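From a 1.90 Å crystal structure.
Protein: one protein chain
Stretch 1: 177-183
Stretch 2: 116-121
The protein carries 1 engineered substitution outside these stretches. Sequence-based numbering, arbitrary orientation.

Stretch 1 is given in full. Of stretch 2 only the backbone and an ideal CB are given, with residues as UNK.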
# COMPACT_ATOMS: atom_id res chain seq x y z
N THR A 177 11.04 5.62 9.56
CA THR A 177 12.43 6.06 9.62
C THR A 177 12.73 7.23 8.70
O THR A 177 13.60 8.06 8.98
CB THR A 177 13.37 4.91 9.21
OG1 THR A 177 13.09 3.83 10.10
CG2 THR A 177 14.83 5.31 9.37
N LYS A 178 12.00 7.30 7.58
CA LYS A 178 12.23 8.42 6.67
C LYS A 178 11.56 9.66 7.24
O LYS A 178 12.00 10.79 7.04
CB LYS A 178 11.72 8.07 5.27
CG LYS A 178 12.66 7.19 4.45
CD LYS A 178 11.99 6.75 3.16
CE LYS A 178 13.00 6.48 2.05
NZ LYS A 178 13.53 5.09 2.10
N TYR A 179 10.46 9.43 7.97
CA TYR A 179 9.78 10.51 8.66
C TYR A 179 10.73 11.11 9.70
O TYR A 179 10.80 12.33 9.82
CB TYR A 179 8.50 10.04 9.34
CG TYR A 179 7.87 11.08 10.23
CD1 TYR A 179 8.05 11.08 11.61
CD2 TYR A 179 7.08 12.08 9.68
CE1 TYR A 179 7.46 12.04 12.41
CE2 TYR A 179 6.49 13.05 10.47
CZ TYR A 179 6.69 13.02 11.83
OH TYR A 179 6.10 13.98 12.63
N ILE A 180 11.38 10.23 10.45
CA ILE A 180 12.37 10.66 11.43
C ILE A 180 13.34 11.64 10.77
O ILE A 180 13.48 12.79 11.16
CB ILE A 180 13.17 9.48 12.00
CG1 ILE A 180 12.36 8.57 12.92
CG2 ILE A 180 14.43 9.95 12.71
CD1 ILE A 180 10.96 9.10 13.19
N ILE A 181 13.98 11.13 9.73
CA ILE A 181 14.95 11.91 8.98
C ILE A 181 14.39 13.25 8.55
O ILE A 181 14.95 14.30 8.87
CB ILE A 181 15.46 11.11 7.77
CG1 ILE A 181 16.08 9.76 8.11
CG2 ILE A 181 16.45 11.94 6.95
CD1 ILE A 181 16.85 9.16 6.95
N LEU A 182 13.28 13.25 7.83
CA LEU A 182 12.72 14.45 7.24
C LEU A 182 12.25 15.46 8.28
O LEU A 182 12.16 16.66 8.03
CB LEU A 182 11.54 14.09 6.34
CG LEU A 182 11.89 13.52 4.97
CD1 LEU A 182 10.63 13.09 4.22
CD2 LEU A 182 12.66 14.53 4.14
N SER A 183 11.92 14.98 9.48
CA SER A 183 11.33 15.91 10.43
C SER A 183 12.35 16.53 11.39
O SER A 183 11.93 17.35 12.22
CB SER A 183 10.26 15.17 11.24
OG SER A 183 10.88 14.18 12.05
N UNK A 116 7.20 17.03 6.34
CA UNK A 116 7.32 15.66 6.81
C UNK A 116 5.96 15.06 7.17
O UNK A 116 5.73 13.87 6.96
CB UNK A 116 8.25 15.60 8.02
N UNK A 117 5.05 15.87 7.69
CA UNK A 117 3.69 15.45 8.02
C UNK A 117 2.92 15.07 6.76
O UNK A 117 2.07 14.19 6.79
CB UNK A 117 2.95 16.56 8.77
N UNK A 118 3.21 15.75 5.64
CA UNK A 118 2.51 15.39 4.42
C UNK A 118 3.15 14.17 3.78
O UNK A 118 2.48 13.43 3.05
CB UNK A 118 2.50 16.56 3.44
N UNK A 119 4.44 13.97 4.06
CA UNK A 119 5.14 12.76 3.62
C UNK A 119 4.56 11.57 4.39
O UNK A 119 4.21 10.54 3.81
CB UNK A 119 6.65 12.88 3.84
N UNK A 120 4.45 11.74 5.71
CA UNK A 120 3.95 10.63 6.51
C UNK A 120 2.55 10.21 6.06
O UNK A 120 2.26 9.02 5.99
CB UNK A 120 3.94 11.01 7.99
N UNK A 121 1.71 11.19 5.77
CA UNK A 121 0.30 10.98 5.47
C UNK A 121 0.03 10.53 4.06
O UNK A 121 -0.83 9.67 3.80
CB UNK A 121 -0.48 12.27 5.74

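The two stretches are helical and run nearly antiparallel, at 168° between their N-to-C directions, with a closest approach of 9.4 Å between the axes. Stretch 1 presents Lys178, Tyr179, Leu182 and Ser183 to its partner, whereas Thr177 and Ile180 point away.

Position 116 lies where the backbones come closest, its CA 5.4 Å from the CA of Ser183. The CA-to-CB bond points toward stretch 1, and the ideal CB already stands 3.8 Å from Ser183 CB and 4.0 Å from both Tyr179 CE2 and Leu182 CB. With neighbours at this range on three residues, a small residue suits the site: alanine, serine or perhaps cysteine, or glycine with no side chain at all. The residue is Ser116, with chi1 in the p well. Its CB packs 4.0 Å from Leu182 CB, and its OG lies 3.5 Å from Ser183 CB and 3.8 Å from Tyr179 CE2; the hydroxyl is hydrogen-bonded elsewhere in the structure. The backbone contributes as well: Ser116 O sits at the edge of the Tyr179 ring, 3.5 Å from CD2, while accepting the helical hydrogen bond from the backbone N of position 120 at 2.8 Å.

At position 117 the CA-to-CB bond points away, and the ideal CB is 5.3 Å from Tyr179 CE2. The phenol hydroxyl nevertheless extends in this direction, so a polar side chain able to turn back could meet it; aspartate, asparagine, glutamate or glutamine would all be reasonable. Asp117, with chi1 m, does return: its OD1 accepts a weak hydrogen bond from Tyr179 OH at 3.4 Å, near the plane of the ring.

Position 118 has nothing of stretch 1 within 5.5 Å of its ideal CB, so this contact places little restriction on it beyond compatibility with a helix. It is Asn118, which makes no contact with stretch 1.

Position 119 points toward stretch 1, with its ideal CB 4.0 Å from Leu182 CD1. The leucine methyl and the aliphatic base of Lys178 offer an apolar surface, which leucine, methionine, isoleucine or phenylalanine could cover. The residue is Phe119. With chi1 t, its ring extends past Leu182 toward Lys178, so that CE1 lies 3.7 Å from Lys178 CB. Leu182 CD1 sits over one face, 3.8 Å from the ring centroid and 20° off the normal, in a CH-pi contact; its distance to Phe119 CG is 3.6 Å. The lysine lies against the ring with CB and also with CD, which is 4.0 Å from Phe119 CZ, while the end of its side chain leads away.

Position 120 also faces stretch 1, its ideal CB 3.7 Å from Tyr179 CD2. Alanine, serine, asparagine or a longer polar residue could rest against the tyrosine here. Asn120 CB packs 3.7 Å from Tyr179 CD2, and the side-chain amide forms no hydrogen bond to stretch 1.

Position 121 is out of reach, and many helix-compatible residues would serve. It is Asn121, whose side chain approaches stretch 1 no closer than 7.6 Å.

Stretch 2 (116-121) SDNFNN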
# COMPACT_ATOMS: atom_id res chain seq x y z
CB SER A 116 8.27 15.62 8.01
OG SER A 116 7.73 16.37 9.09
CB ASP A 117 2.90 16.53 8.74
CG ASP A 117 3.27 16.76 10.19
OD1 ASP A 117 3.89 15.90 10.83
OD2 ASP A 117 2.90 17.83 10.71
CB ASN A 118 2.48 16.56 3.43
CG ASN A 118 1.53 17.65 3.89
OD1 ASN A 118 0.67 17.43 4.74
ND2 ASN A 118 1.68 18.84 3.31
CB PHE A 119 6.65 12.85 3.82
CG PHE A 119 7.41 11.54 3.65
CD1 PHE A 119 7.72 10.74 4.73
CD2 PHE A 119 7.80 11.11 2.40
CE1 PHE A 119 8.39 9.54 4.58
CE2 PHE A 119 8.46 9.90 2.22
CZ PHE A 119 8.75 9.11 3.31
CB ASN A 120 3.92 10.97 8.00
CG ASN A 120 3.75 9.73 8.85
OD1 ASN A 120 4.37 8.70 8.57
ND2 ASN A 120 2.92 9.78 9.88
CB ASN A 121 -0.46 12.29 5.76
CG ASN A 121 -0.57 12.45 7.28
OD1 ASN A 121 -0.72 13.55 7.79
ND2 ASN A 121 -0.47 11.32 7.97
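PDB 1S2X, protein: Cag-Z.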